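Side-chain contacts in probable M18-family aminopeptidase 1 (Thermotoga maritima, PDB 2GLF), which probably removes amino acids from the N-termini of peptides as a zinc-dependent aminopeptidase of the M18 family: residues A[9-14]-A[436-441]; A[2-7]-A[386-391]; A[292-297]-A[408-413]; A[280-285]-A[404-409]. One frame throughout, in Å; residues are numbered along the deposited sequence.

Contacts 1 and 2 lie side by side, centres 13 Å apart, and tie the start of the chain to the edge of the large mixed sheet and the C-terminal helix 433-449. Contact 1 is partly buried and combines charge with apolar packing; contact 2, more fully buried, adds a weak polar link to an apolar pair. Well apart from these, contacts 3 and 4 sit at helix 404-408 and the loop behind it, sharing Ala408 and Glu409; the centres of contacts 2 and 3 are 30 Å apart. Both are small and partly buried. Contact 3 uses an arginine, a tyrosine and a water, whereas contact 4, nearest the manganese ions, rests on one phenylalanine against a loop.

Contact 1 of 4, residues A[9-14]-A[436-441]; sequences HHRKKE and LFETYV
Arg11 turns one guanidinium face to the carboxylate of Glu438, which meets it nearly upright, OE1 lying 3.5 Å from CZ of Arg11, above the centre of the flat group. The two planes stand 79° apart. Arg11 NE and Glu438 OE2 form a salt bridge at 3.2 Å, but the oxygen is well out of the guanidinium plane and no N-H points at it, leaving the attraction purely one of charge. The directed bonds go elsewhere: Arg11 NH1 donates to Gly384 O, and Glu438 OE1 accepts from the backbone N of Ile386. The carboxylate is thus probably held in place by a peptide N-H as well as by the positive charge. Glu438 bends at chi2 (62°), which swings its carboxylate to the guanidinium face. In the alpha/beta fold of this metallopeptidase, helix 433-449 packs on the large mixed sheet, with Glu438 also touching Val351 of strand 351-354; the N-terminal residues meet that helix through Arg11, just before Lys12, at the N-cap position of helix 13-29. Phe437 and Val441, one turn apart, are joined by a backbone bond from Val441 N to Phe437 O, and both offer apolar groups to Arg11. The aliphatic part of Arg11 meets the edge of the Phe437 ring, CG to CE2 being 3.5 Å, while CG1 of Val441 approaches Arg11 NH2 obliquely at 3.7 Å.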
# COMPACT_ATOMS: atom_id res chain seq x y z
N HIS A 9 -49.40 -7.75 -24.17
CA HIS A 9 -49.98 -7.74 -25.51
C HIS A 9 -50.62 -9.07 -25.90
O HIS A 9 -51.04 -9.24 -27.05
CB HIS A 9 -48.91 -7.38 -26.54
CG HIS A 9 -48.42 -5.97 -26.45
ND1 HIS A 9 -47.35 -5.51 -27.18
CD2 HIS A 9 -48.87 -4.92 -25.72
CE1 HIS A 9 -47.16 -4.23 -26.91
NE2 HIS A 9 -48.07 -3.85 -26.03
N HIS A 10 -50.70 -10.01 -24.96
CA HIS A 10 -51.28 -11.31 -25.26
C HIS A 10 -52.14 -11.90 -24.15
O HIS A 10 -52.61 -13.03 -24.28
CB HIS A 10 -50.18 -12.32 -25.58
CG HIS A 10 -49.30 -11.93 -26.72
ND1 HIS A 10 -49.78 -11.69 -27.99
CD2 HIS A 10 -47.96 -11.76 -26.79
CE1 HIS A 10 -48.78 -11.40 -28.80
NE2 HIS A 10 -47.66 -11.43 -28.09
N ARG A 11 -52.38 -11.17 -23.06
CA ARG A 11 -53.16 -11.78 -22.00
C ARG A 11 -54.44 -11.16 -21.46
O ARG A 11 -55.19 -11.86 -20.78
CB ARG A 11 -52.25 -12.12 -20.82
CG ARG A 11 -52.24 -13.61 -20.51
CD ARG A 11 -51.70 -14.38 -21.70
NE ARG A 11 -51.91 -15.81 -21.58
CZ ARG A 11 -51.43 -16.71 -22.44
NH1 ARG A 11 -50.71 -16.31 -23.48
NH2 ARG A 11 -51.68 -18.00 -22.27
N LYS A 12 -54.70 -9.88 -21.71
CA LYS A 12 -55.95 -9.28 -21.23
C LYS A 12 -55.91 -8.69 -19.82
O LYS A 12 -56.00 -9.42 -18.81
CB LYS A 12 -57.09 -10.31 -21.33
CG LYS A 12 -58.39 -9.93 -20.66
CD LYS A 12 -59.43 -11.04 -20.80
CE LYS A 12 -59.75 -11.34 -22.26
NZ LYS A 12 -60.86 -12.33 -22.41
N LYS A 13 -55.81 -7.37 -19.77
CA LYS A 13 -55.75 -6.59 -18.54
C LYS A 13 -56.64 -7.10 -17.41
O LYS A 13 -56.17 -7.40 -16.32
CB LYS A 13 -56.09 -5.13 -18.84
CG LYS A 13 -55.17 -4.48 -19.87
CD LYS A 13 -55.42 -2.97 -20.04
CE LYS A 13 -56.66 -2.67 -20.88
NZ LYS A 13 -57.94 -3.03 -20.20
N GLU A 14 -57.94 -7.19 -17.68
CA GLU A 14 -58.90 -7.64 -16.68
C GLU A 14 -58.49 -8.92 -15.93
O GLU A 14 -58.65 -9.01 -14.71
CB GLU A 14 -60.29 -7.81 -17.30
CG GLU A 14 -60.30 -8.09 -18.80
CD GLU A 14 -60.17 -6.83 -19.64
OE1 GLU A 14 -60.07 -6.95 -20.88
OE2 GLU A 14 -60.17 -5.73 -19.06
N LEU A 436 -46.58 -12.52 -13.17
CA LEU A 436 -47.24 -13.22 -12.08
C LEU A 436 -48.29 -14.16 -12.68
O LEU A 436 -48.32 -15.36 -12.39
CB LEU A 436 -47.90 -12.20 -11.15
CG LEU A 436 -48.51 -12.58 -9.80
CD1 LEU A 436 -49.97 -12.19 -9.79
CD2 LEU A 436 -48.33 -14.06 -9.50
N PHE A 437 -49.14 -13.59 -13.53
CA PHE A 437 -50.22 -14.32 -14.19
C PHE A 437 -49.69 -15.40 -15.13
O PHE A 437 -50.11 -16.56 -15.06
CB PHE A 437 -51.08 -13.35 -15.00
CG PHE A 437 -52.33 -13.97 -15.58
CD1 PHE A 437 -53.38 -14.36 -14.75
CD2 PHE A 437 -52.45 -14.15 -16.95
CE1 PHE A 437 -54.54 -14.92 -15.28
CE2 PHE A 437 -53.61 -14.71 -17.49
CZ PHE A 437 -54.66 -15.09 -16.65
N GLU A 438 -48.77 -15.02 -16.00
CA GLU A 438 -48.25 -15.98 -16.96
C GLU A 438 -47.57 -17.17 -16.29
O GLU A 438 -47.53 -18.26 -16.86
CB GLU A 438 -47.28 -15.29 -17.92
CG GLU A 438 -47.03 -16.12 -19.17
CD GLU A 438 -48.29 -16.35 -19.98
OE1 GLU A 438 -48.23 -17.09 -20.98
OE2 GLU A 438 -49.34 -15.79 -19.62
N THR A 439 -47.03 -16.96 -15.10
CA THR A 439 -46.37 -18.04 -14.38
C THR A 439 -47.46 -19.05 -14.04
O THR A 439 -47.31 -20.25 -14.27
CB THR A 439 -45.71 -17.54 -13.09
OG1 THR A 439 -44.57 -16.74 -13.43
CG2 THR A 439 -45.27 -18.72 -12.23
N TYR A 440 -48.56 -18.53 -13.51
CA TYR A 440 -49.73 -19.33 -13.16
C TYR A 440 -50.21 -20.15 -14.36
O TYR A 440 -50.62 -21.29 -14.23
CB TYR A 440 -50.86 -18.41 -12.70
CG TYR A 440 -52.23 -19.02 -12.82
CD1 TYR A 440 -52.64 -20.06 -11.98
CD2 TYR A 440 -53.12 -18.57 -13.79
CE1 TYR A 440 -53.91 -20.63 -12.10
CE2 TYR A 440 -54.39 -19.13 -13.92
CZ TYR A 440 -54.77 -20.16 -13.08
OH TYR A 440 -56.02 -20.72 -13.23
N VAL A 441 -50.16 -19.53 -15.54
CA VAL A 441 -50.57 -20.20 -16.76
C VAL A 441 -49.58 -21.31 -17.08
O VAL A 441 -49.98 -22.44 -17.36
CB VAL A 441 -50.62 -19.22 -17.93
CG1 VAL A 441 -51.02 -19.96 -19.20
CG2 VAL A 441 -51.61 -18.11 -17.63

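Contact 2 of 4, residues A[2-7]-A[386-391]; sequences MERKNV and IWQVAT
Arg4 reaches across to Gln388 with both its aliphatic stem and its charged end. CD packs on CB of Gln388 at 3.5 Å, and the bend at chi3 (-66°) brings NH1 round to the amide oxygen OE1. That hydrogen bond is weak: NH1 and OE1 are 2.6 Å apart, but the N-H is badly aimed, at 116°. OE1 lies at the guanidinium edge, near its plane, with the amide turned 64° against it. NH1 also donates to Ala344 O, while Gln388 NE2 is taken up by Lys346 O and Gly350 O, which probably fixes the rotation of the amide, with OE1 on the arginine's side. A leucine in place of Arg4 would probably leave Gln388 OE1 and the Ala344 carbonyl without this donor. Lys5 contributes mainly its backbone, its O lying 3.7 Å from CG2 of Ile386; its CB is near CG1 of the same residue, before the chain heads off. Val7 then closes the contact, methyl against methyl, with CG2 at 3.5 Å from Ile386 CG2. Ile386 leads into strand 387-389, an outermost strand of the mixed sheet within this chain, paired with strand 351-354, so that the N-terminal segment lies across the sheet's margin. The chemistry is divided: apolar packing at Val7, which also touches Ala434 and Glu438 of helix 433-449, and at Arg4 a charged group bonded to the Ala344 carbonyl and only weakly to an amide oxygen.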
# COMPACT_ATOMS: atom_id res chain seq x y z
N MSE A 2 -36.46 -15.57 -34.15
CA MSE A 2 -36.71 -15.61 -32.72
C MSE A 2 -36.81 -14.21 -32.11
O MSE A 2 -35.87 -13.43 -32.21
CB MSE A 2 -35.61 -16.39 -32.01
CG MSE A 2 -35.99 -16.79 -30.59
SE MSE A 2 -34.49 -17.50 -29.61
CE MSE A 2 -34.15 -15.98 -28.46
N GLU A 3 -37.93 -13.93 -31.47
CA GLU A 3 -38.20 -12.62 -30.88
C GLU A 3 -39.21 -12.77 -29.73
O GLU A 3 -40.32 -13.24 -29.95
CB GLU A 3 -38.74 -11.71 -31.98
CG GLU A 3 -39.40 -10.42 -31.53
CD GLU A 3 -39.99 -9.65 -32.70
OE1 GLU A 3 -39.21 -9.19 -33.56
OE2 GLU A 3 -41.23 -9.52 -32.78
N ARG A 4 -38.82 -12.35 -28.53
CA ARG A 4 -39.70 -12.45 -27.35
C ARG A 4 -40.99 -11.65 -27.43
O ARG A 4 -41.07 -10.63 -28.13
CB ARG A 4 -38.93 -12.05 -26.08
CG ARG A 4 -37.94 -13.10 -25.60
CD ARG A 4 -37.29 -12.69 -24.28
NE ARG A 4 -36.45 -11.50 -24.42
CZ ARG A 4 -35.74 -10.97 -23.43
NH1 ARG A 4 -35.76 -11.52 -22.22
NH2 ARG A 4 -35.00 -9.90 -23.65
N LYS A 5 -42.01 -12.10 -26.71
CA LYS A 5 -43.30 -11.43 -26.69
C LYS A 5 -43.57 -10.79 -25.34
O LYS A 5 -43.04 -11.24 -24.32
CB LYS A 5 -44.44 -12.42 -26.97
CG LYS A 5 -44.37 -13.12 -28.30
CD LYS A 5 -45.61 -13.98 -28.50
CE LYS A 5 -45.53 -14.77 -29.78
NZ LYS A 5 -45.29 -13.88 -30.95
N ASN A 6 -44.40 -9.75 -25.33
CA ASN A 6 -44.75 -9.09 -24.09
C ASN A 6 -46.12 -9.57 -23.63
O ASN A 6 -47.12 -9.40 -24.34
CB ASN A 6 -44.76 -7.57 -24.25
CG ASN A 6 -44.92 -6.84 -22.92
OD1 ASN A 6 -45.99 -6.84 -22.32
ND2 ASN A 6 -43.83 -6.22 -22.45
N VAL A 7 -46.16 -10.16 -22.45
CA VAL A 7 -47.41 -10.67 -21.91
C VAL A 7 -48.57 -9.67 -21.99
O VAL A 7 -49.69 -10.06 -22.33
CB VAL A 7 -47.22 -11.13 -20.46
CG1 VAL A 7 -48.55 -11.55 -19.86
CG2 VAL A 7 -46.24 -12.29 -20.42
N ILE A 386 -46.32 -17.57 -22.88
CA ILE A 386 -45.23 -16.64 -23.13
C ILE A 386 -44.09 -16.92 -22.16
O ILE A 386 -44.28 -16.88 -20.94
CB ILE A 386 -45.71 -15.16 -22.95
CG1 ILE A 386 -46.53 -14.70 -24.16
CG2 ILE A 386 -44.51 -14.25 -22.79
CD1 ILE A 386 -47.80 -15.47 -24.37
N TRP A 387 -42.91 -17.23 -22.68
CA TRP A 387 -41.77 -17.52 -21.82
C TRP A 387 -40.46 -16.94 -22.38
O TRP A 387 -40.38 -16.56 -23.56
CB TRP A 387 -41.63 -19.03 -21.60
CG TRP A 387 -41.31 -19.79 -22.85
CD1 TRP A 387 -42.15 -20.06 -23.89
CD2 TRP A 387 -40.03 -20.31 -23.23
NE1 TRP A 387 -41.47 -20.70 -24.90
CE2 TRP A 387 -40.17 -20.87 -24.52
CE3 TRP A 387 -38.78 -20.36 -22.60
CZ2 TRP A 387 -39.10 -21.47 -25.20
CZ3 TRP A 387 -37.71 -20.95 -23.28
CH2 TRP A 387 -37.88 -21.50 -24.56
N GLN A 388 -39.44 -16.88 -21.54
CA GLN A 388 -38.14 -16.35 -21.94
C GLN A 388 -37.05 -17.11 -21.20
O GLN A 388 -37.29 -17.66 -20.13
CB GLN A 388 -38.07 -14.85 -21.59
CG GLN A 388 -38.29 -14.54 -20.12
CD GLN A 388 -38.27 -13.05 -19.81
OE1 GLN A 388 -37.48 -12.29 -20.39
NE2 GLN A 388 -39.13 -12.61 -18.89
N VAL A 389 -35.84 -17.16 -21.77
CA VAL A 389 -34.74 -17.86 -21.12
C VAL A 389 -34.11 -16.92 -20.11
O VAL A 389 -34.10 -15.71 -20.33
CB VAL A 389 -33.64 -18.33 -22.13
CG1 VAL A 389 -34.17 -18.26 -23.55
CG2 VAL A 389 -32.38 -17.50 -21.98
N ALA A 390 -33.60 -17.46 -19.02
CA ALA A 390 -32.97 -16.61 -18.01
C ALA A 390 -31.73 -17.25 -17.41
O ALA A 390 -31.66 -18.45 -17.19
CB ALA A 390 -33.97 -16.29 -16.90
N THR A 391 -30.73 -16.41 -17.16
CA THR A 391 -29.47 -16.83 -16.58
C THR A 391 -29.19 -15.91 -15.40
O THR A 391 -29.48 -14.72 -15.46
CB THR A 391 -28.34 -16.71 -17.59
OG1 THR A 391 -28.60 -17.57 -18.71
CG2 THR A 391 -27.03 -17.12 -16.96

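Contact 3 of 4, residues A[292-297]-A[408-413]; sequences FYLKAL and AERGSD
Arg410 slides past Tyr293 in the opposite direction, its stem and guanidinium lying along the edge of the ring and not over its face. Tyr293 has CG anti to the backbone N (chi1 166°), which directs the ring from the helix to the turn. CD of Arg410 sits 3.4 Å from CE2 of Tyr293, and the ring and guanidinium planes are 47° apart, so this is no cation-pi stack; the still closer approach of NE to the ring is doubtful at this resolution. Leu294, next along the helix, crosses the arginine at a slant, its CD2 3.7 Å from the same CD carbon. That methylene therefore rests against two neighbours of the helix, an aromatic edge and a leucine branch. A serine in place of Arg410 would probably open a gap beside the Tyr293 edge and take from Leu294 the methylene it packs on. At the far end of the ring one water bridges the segments, 2.7 Å from Tyr293 OH and 2.6 Å from Ser412 OG. Arg410 belongs to a type I turn, Ala408 to Gly411, that follows helix 404-408 and leads to strand 414-421. The contact joins this turn to the start of helix 292-303, where Tyr293 also meets the ring of Phe407, and Leu294 rests on Leu317 of helix 310-318.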
# COMPACT_ATOMS: atom_id res chain seq x y z
N PHE A 292 -39.51 -35.87 4.64
CA PHE A 292 -40.92 -35.49 4.56
C PHE A 292 -41.54 -35.73 3.17
O PHE A 292 -42.65 -36.26 3.05
CB PHE A 292 -41.06 -34.01 4.93
CG PHE A 292 -42.39 -33.43 4.60
CD1 PHE A 292 -43.56 -33.94 5.17
CD2 PHE A 292 -42.49 -32.34 3.74
CE1 PHE A 292 -44.80 -33.38 4.88
CE2 PHE A 292 -43.72 -31.77 3.45
CZ PHE A 292 -44.88 -32.29 4.02
N TYR A 293 -40.82 -35.30 2.14
CA TYR A 293 -41.25 -35.44 0.76
C TYR A 293 -41.50 -36.89 0.35
O TYR A 293 -42.52 -37.20 -0.25
CB TYR A 293 -40.20 -34.79 -0.14
CG TYR A 293 -40.31 -35.12 -1.60
CD1 TYR A 293 -41.52 -34.98 -2.28
CD2 TYR A 293 -39.19 -35.50 -2.33
CE1 TYR A 293 -41.60 -35.21 -3.66
CE2 TYR A 293 -39.26 -35.74 -3.69
CZ TYR A 293 -40.46 -35.59 -4.36
OH TYR A 293 -40.52 -35.78 -5.72
N LEU A 294 -40.56 -37.77 0.65
CA LEU A 294 -40.73 -39.17 0.29
C LEU A 294 -41.67 -39.86 1.26
O LEU A 294 -42.36 -40.81 0.90
CB LEU A 294 -39.38 -39.87 0.26
CG LEU A 294 -38.46 -39.32 -0.83
CD1 LEU A 294 -37.27 -40.26 -0.99
CD2 LEU A 294 -39.22 -39.20 -2.16
N LYS A 295 -41.69 -39.38 2.50
CA LYS A 295 -42.57 -39.95 3.51
C LYS A 295 -44.00 -39.67 3.08
O LYS A 295 -44.91 -40.44 3.38
CB LYS A 295 -42.30 -39.31 4.87
CG LYS A 295 -43.34 -39.65 5.92
CD LYS A 295 -42.90 -39.18 7.29
CE LYS A 295 -44.09 -39.06 8.22
NZ LYS A 295 -45.02 -37.99 7.78
N ALA A 296 -44.19 -38.56 2.37
CA ALA A 296 -45.51 -38.17 1.88
C ALA A 296 -45.92 -39.06 0.72
O ALA A 296 -47.09 -39.42 0.60
CB ALA A 296 -45.49 -36.71 1.42
N LEU A 297 -44.96 -39.41 -0.13
CA LEU A 297 -45.24 -40.25 -1.27
C LEU A 297 -45.42 -41.72 -0.87
O LEU A 297 -46.28 -42.41 -1.42
CB LEU A 297 -44.13 -40.11 -2.32
CG LEU A 297 -44.01 -38.71 -2.95
CD1 LEU A 297 -43.15 -38.79 -4.19
CD2 LEU A 297 -45.38 -38.17 -3.33
N ALA A 408 -33.77 -33.74 -8.23
CA ALA A 408 -33.10 -34.45 -9.32
C ALA A 408 -32.23 -35.51 -8.66
O ALA A 408 -31.86 -36.51 -9.27
CB ALA A 408 -32.25 -33.48 -10.12
N GLU A 409 -31.90 -35.25 -7.39
CA GLU A 409 -31.07 -36.13 -6.58
C GLU A 409 -31.87 -37.39 -6.27
O GLU A 409 -31.30 -38.45 -6.01
CB GLU A 409 -30.71 -35.42 -5.26
CG GLU A 409 -29.26 -35.53 -4.84
CD GLU A 409 -28.95 -34.73 -3.58
OE1 GLU A 409 -29.41 -35.13 -2.49
OE2 GLU A 409 -28.25 -33.70 -3.68
N ARG A 410 -33.20 -37.26 -6.31
CA ARG A 410 -34.08 -38.39 -6.02
C ARG A 410 -34.50 -39.19 -7.25
O ARG A 410 -35.45 -39.97 -7.19
CB ARG A 410 -35.32 -37.92 -5.27
CG ARG A 410 -35.01 -37.24 -3.96
CD ARG A 410 -36.25 -37.17 -3.10
NE ARG A 410 -36.28 -35.94 -2.31
CZ ARG A 410 -35.38 -35.62 -1.39
NH1 ARG A 410 -34.36 -36.44 -1.14
NH2 ARG A 410 -35.49 -34.48 -0.74
N GLY A 411 -33.81 -38.97 -8.37
CA GLY A 411 -34.13 -39.74 -9.56
C GLY A 411 -35.04 -39.16 -10.62
O GLY A 411 -35.19 -39.76 -11.68
N SER A 412 -35.66 -38.01 -10.36
CA SER A 412 -36.55 -37.41 -11.35
C SER A 412 -35.97 -36.17 -12.01
O SER A 412 -35.09 -35.52 -11.45
CB SER A 412 -37.90 -37.07 -10.72
OG SER A 412 -37.74 -36.31 -9.54
N ASP A 413 -36.45 -35.86 -13.21
CA ASP A 413 -35.99 -34.70 -13.97
C ASP A 413 -36.60 -33.41 -13.45
O ASP A 413 -37.80 -33.34 -13.16
CB ASP A 413 -36.33 -34.88 -15.45
CG ASP A 413 -35.40 -35.87 -16.14
OD1 ASP A 413 -34.34 -35.45 -16.64
OD2 ASP A 413 -35.72 -37.08 -16.15
O HOH W 1 -38.14 -36.25 -7.01

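Contact 4 of 4, residues A[280-285]-A[404-409]; sequences IGSDGN and AKFFAE
Phe406 carries the whole contact on its side, its ring reaching from helix 404-408 to the loop at Gly281 and Ser282. The first kind of interaction is van der Waals packing between this aromatic and a small side chain. CE2 of Phe406 lies 3.6 Å from CB of Ser282, and OG is equally close to the same carbon; both meet the ring on a slant. With CG anti to its own carbonyl carbon (chi1 -56°), Phe406 sends the ring outward from the helix to the loop, while Lys405 CG covers one ring face. A second kind involves a peptide carbonyl: Gly281 O stands 3.7 Å from CZ of Phe406, also oblique, a loose contact of a carbonyl oxygen with a ring carbon, and not a hydrogen bond. Within the helix, Ala404 O accepts from both Phe407 N at 3.0 Å and Ala408 N at 3.1 Å, which probably steadies the turn from which Phe406 projects. Around the pair, Phe406 also packs on Ala288 and Lys289, and Asp283 touches Thr365 of a neighbouring subunit, placing the loop at an interface of the twelve-chain assembly. Residues 280-285 directly follow Glu279, a ligand of one manganese, and the Ser282 side chain is about 9 Å from a bound manganese ion. Since no directed bond crosses between the segments, their fit here rests on shape and weak dispersion forces.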
# COMPACT_ATOMS: atom_id res chain seq x y z
N ILE A 280 -31.43 -20.93 3.67
CA ILE A 280 -30.24 -21.21 4.46
C ILE A 280 -29.57 -22.52 4.06
O ILE A 280 -28.69 -23.02 4.76
CB ILE A 280 -30.53 -21.23 6.01
CG1 ILE A 280 -31.65 -22.22 6.35
CG2 ILE A 280 -30.88 -19.84 6.49
CD1 ILE A 280 -31.21 -23.69 6.42
N GLY A 281 -29.99 -23.07 2.92
CA GLY A 281 -29.41 -24.31 2.44
C GLY A 281 -30.34 -25.51 2.42
O GLY A 281 -30.01 -26.54 1.82
N SER A 282 -31.49 -25.40 3.08
CA SER A 282 -32.50 -26.46 3.15
C SER A 282 -32.20 -27.57 4.16
O SER A 282 -32.49 -28.74 3.92
CB SER A 282 -32.73 -27.07 1.76
OG SER A 282 -33.26 -26.11 0.85
N ASP A 283 -31.62 -27.19 5.30
CA ASP A 283 -31.30 -28.13 6.36
C ASP A 283 -32.41 -28.09 7.40
O ASP A 283 -32.95 -27.03 7.70
CB ASP A 283 -29.97 -27.74 7.03
CG ASP A 283 -28.79 -27.82 6.08
OD1 ASP A 283 -28.40 -28.96 5.71
OD2 ASP A 283 -28.26 -26.76 5.70
N GLY A 284 -32.76 -29.26 7.95
CA GLY A 284 -33.81 -29.32 8.95
C GLY A 284 -34.92 -30.32 8.68
O GLY A 284 -34.92 -30.99 7.65
N ASN A 285 -35.86 -30.41 9.62
CA ASN A 285 -37.01 -31.31 9.52
C ASN A 285 -37.77 -31.01 8.25
O ASN A 285 -38.25 -31.92 7.56
CB ASN A 285 -37.92 -31.10 10.72
CG ASN A 285 -37.24 -31.42 12.01
OD1 ASN A 285 -36.82 -32.56 12.23
ND2 ASN A 285 -37.10 -30.42 12.86
N ALA A 404 -33.98 -27.36 -6.74
CA ALA A 404 -34.12 -28.30 -7.84
C ALA A 404 -33.17 -29.48 -7.69
O ALA A 404 -33.58 -30.64 -7.81
CB ALA A 404 -33.87 -27.60 -9.17
N LYS A 405 -31.90 -29.20 -7.41
CA LYS A 405 -30.91 -30.26 -7.27
C LYS A 405 -31.36 -31.44 -6.38
O LYS A 405 -31.16 -32.60 -6.73
CB LYS A 405 -29.60 -29.68 -6.70
CG LYS A 405 -29.71 -29.20 -5.27
CD LYS A 405 -28.35 -28.88 -4.67
CE LYS A 405 -27.71 -27.66 -5.30
NZ LYS A 405 -26.44 -27.32 -4.61
N PHE A 406 -31.97 -31.12 -5.24
CA PHE A 406 -32.41 -32.14 -4.29
C PHE A 406 -33.41 -33.13 -4.87
O PHE A 406 -33.39 -34.32 -4.52
CB PHE A 406 -33.01 -31.48 -3.06
CG PHE A 406 -32.08 -30.53 -2.38
CD1 PHE A 406 -30.78 -30.92 -2.06
CD2 PHE A 406 -32.49 -29.23 -2.08
CE1 PHE A 406 -29.90 -30.03 -1.46
CE2 PHE A 406 -31.61 -28.33 -1.47
CZ PHE A 406 -30.31 -28.73 -1.16
N PHE A 407 -34.28 -32.66 -5.74
CA PHE A 407 -35.27 -33.53 -6.34
C PHE A 407 -34.67 -34.36 -7.47
O PHE A 407 -35.01 -35.53 -7.64
CB PHE A 407 -36.48 -32.72 -6.81
CG PHE A 407 -37.23 -32.08 -5.69
CD1 PHE A 407 -36.74 -30.94 -5.07
CD2 PHE A 407 -38.38 -32.68 -5.18
CE1 PHE A 407 -37.37 -30.40 -3.97
CE2 PHE A 407 -39.02 -32.15 -4.06
CZ PHE A 407 -38.52 -31.00 -3.46
N ALA A 408 -33.77 -33.74 -8.23
CA ALA A 408 -33.10 -34.45 -9.32
C ALA A 408 -32.23 -35.51 -8.66
O ALA A 408 -31.86 -36.51 -9.27
CB ALA A 408 -32.25 -33.48 -10.12
N GLU A 409 -31.90 -35.25 -7.39
CA GLU A 409 -31.07 -36.13 -6.58
C GLU A 409 -31.87 -37.39 -6.27
O GLU A 409 -31.30 -38.45 -6.01
CB GLU A 409 -30.71 -35.42 -5.26
CG GLU A 409 -29.26 -35.53 -4.84
CD GLU A 409 -28.95 -34.73 -3.58
OE1 GLU A 409 -29.41 -35.13 -2.49
OE2 GLU A 409 -28.25 -33.70 -3.68